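Local coordinates for protein 6-pyruvoyl tetrahydrobiopterin synthase (Plasmodium vivax, PDB 3LX3) that belongs to the 6-pyruvoyl tetrahydropterin synthase family and binds zinc and 2-amino-1,5-dihydropteridine-4,6-dione in a six-chain assembly, at residues A[108-111]-A[115-118]. Sequence-based numbering, arbitrary orientation.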
loop_
_atom_site.group_PDB
_atom_site.type_symbol
_atom_site.label_atom_id
_atom_site.label_comp_id
_atom_site.label_asym_id
_atom_site.label_seq_id
_atom_site.Cartn_x
_atom_site.Cartn_y
_atom_site.Cartn_z
ATOM N N LYS A 108 14.725 -0.057 -36.910
ATOM C CA LYS A 108 14.598 -1.500 -37.101
ATOM C C LYS A 108 15.667 -2.178 -36.240
ATOM O O LYS A 108 16.843 -1.844 -36.304
ATOM C CB LYS A 108 14.718 -1.874 -38.572
ATOM C CG LYS A 108 14.760 -3.381 -38.847
ATOM C CD LYS A 108 14.909 -3.625 -40.320
ATOM C CE LYS A 108 15.029 -5.095 -40.595
ATOM N NZ LYS A 108 15.183 -5.349 -42.066
ATOM N N ILE A 109 15.253 -3.123 -35.419
ATOM C CA ILE A 109 16.128 -3.790 -34.486
ATOM C C ILE A 109 16.182 -5.256 -34.856
ATOM O O ILE A 109 15.144 -5.895 -34.939
ATOM C CB ILE A 109 15.606 -3.696 -33.043
ATOM C CG1 ILE A 109 15.414 -2.230 -32.642
ATOM C CG2 ILE A 109 16.588 -4.402 -32.058
ATOM C CD1 ILE A 109 14.800 -2.069 -31.255
ATOM N N THR A 110 17.382 -5.772 -35.111
ATOM C CA THR A 110 17.577 -7.175 -35.433
ATOM C C THR A 110 18.390 -7.821 -34.313
ATOM O O THR A 110 19.427 -7.297 -33.884
ATOM C CB THR A 110 18.277 -7.380 -36.752
ATOM O OG1 THR A 110 17.561 -6.688 -37.792
ATOM C CG2 THR A 110 18.345 -8.868 -37.097
ATOM N N CYS A 111 17.899 -8.939 -33.819
ATOM C CA CYS A 111 18.488 -9.625 -32.660
ATOM C C CYS A 111 19.443 -10.747 -33.106
ATOM O O CYS A 111 19.473 -11.113 -34.287
ATOM C CB CYS A 111 17.406 -10.223 -31.807
ATOM S SG CYS A 111 16.275 -8.903 -31.199
ATOM N N SER A 115 15.497 -12.356 -34.893
ATOM C CA SER A 115 14.188 -11.701 -34.669
ATOM C C SER A 115 14.315 -10.249 -35.090
ATOM O O SER A 115 15.350 -9.642 -34.868
ATOM C CB SER A 115 13.794 -11.745 -33.215
ATOM O OG SER A 115 13.488 -13.092 -32.843
ATOM N N GLU A 116 13.262 -9.703 -35.665
ATOM C CA GLU A 116 13.248 -8.325 -36.164
ATOM C C GLU A 116 12.063 -7.569 -35.581
ATOM O O GLU A 116 10.921 -8.080 -35.519
ATOM C CB GLU A 116 13.162 -8.276 -37.702
ATOM C CG GLU A 116 14.408 -8.739 -38.469
ATOM C CD GLU A 116 14.228 -8.565 -39.995
ATOM O OE1 GLU A 116 13.225 -7.964 -40.413
ATOM O OE2 GLU A 116 15.115 -9.013 -40.745
ATOM N N TYR A 117 12.324 -6.303 -35.201
ATOM C CA TYR A 117 11.316 -5.349 -34.752
ATOM C C TYR A 117 11.437 -4.089 -35.570
ATOM O O TYR A 117 12.554 -3.714 -36.005
ATOM C CB TYR A 117 11.605 -4.957 -33.271
ATOM C CG TYR A 117 11.560 -6.119 -32.323
ATOM C CD1 TYR A 117 10.440 -6.392 -31.558
ATOM C CD2 TYR A 117 12.641 -6.961 -32.210
ATOM C CE1 TYR A 117 10.424 -7.483 -30.718
ATOM C CE2 TYR A 117 12.617 -8.049 -31.380
ATOM C CZ TYR A 117 11.481 -8.311 -30.635
ATOM O OH TYR A 117 11.470 -9.433 -29.813
ATOM N N SER A 118 10.356 -3.346 -35.699
ATOM C CA SER A 118 10.448 -2.014 -36.276
ATOM C C SER A 118 9.438 -1.102 -35.595
ATOM O O SER A 118 8.288 -1.478 -35.403
ATOM C CB SER A 118 10.157 -2.069 -37.760
ATOM O OG SER A 118 10.331 -0.765 -38.323
HETATM O O HOH W 1 17.398 -7.615 -40.210
#
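With CG anti to the backbone N (chi1 173°) and an extended chain beyond it, K108 runs out to E116, whose CG lies beside its backbone N (chi1 -70°) and anti to its carbonyl carbon, the chain extended to bring the carboxylate to the lysine's end. The two meet diagonally across an antiparallel beta hairpin made of strands 106-111 and 116-120. K108 CE lies 3.4 Å from E116 OE1, closer than the ammonium itself, since NZ to OE1 is a long salt bridge of 3.7 Å. T110 is the direct non-hydrogen-bonded partner of E116; its OG1 and CG2 flank E116 CG, OG1 the nearer at 3.8 Å. A water spans the pair, 2.6 Å from T110 OG1 and donating to E116 OE2, whereas the lysine's loose pairing is only marginally nearer OE1 than OE2.

Down the backbone, I109 and Y117 form the hydrogen-bonded pair: I109 N reaches Y117 O at 2.8 Å and Y117 N returns to I109 O at 2.9 Å. C111 N closes the next rung on S115 O.

The other face of the sheet carries I109 and Y117, packed CB to CB. I109 also touches F89 and L91 of strand 89-92, while the Y117 ring stacks with F37 and its OH is hydrogen-bonded to D123 OD2 of the second subunit. E116 O accepts from N106 ND2 of that subunit, so the hairpin forms part of the interface between chains. At the turn end C111 SG makes a sulfur-aromatic contact at the Y117 ring edge, 79° off the ring normal, with CE2 as the nearest ring atom at 3.8 Å.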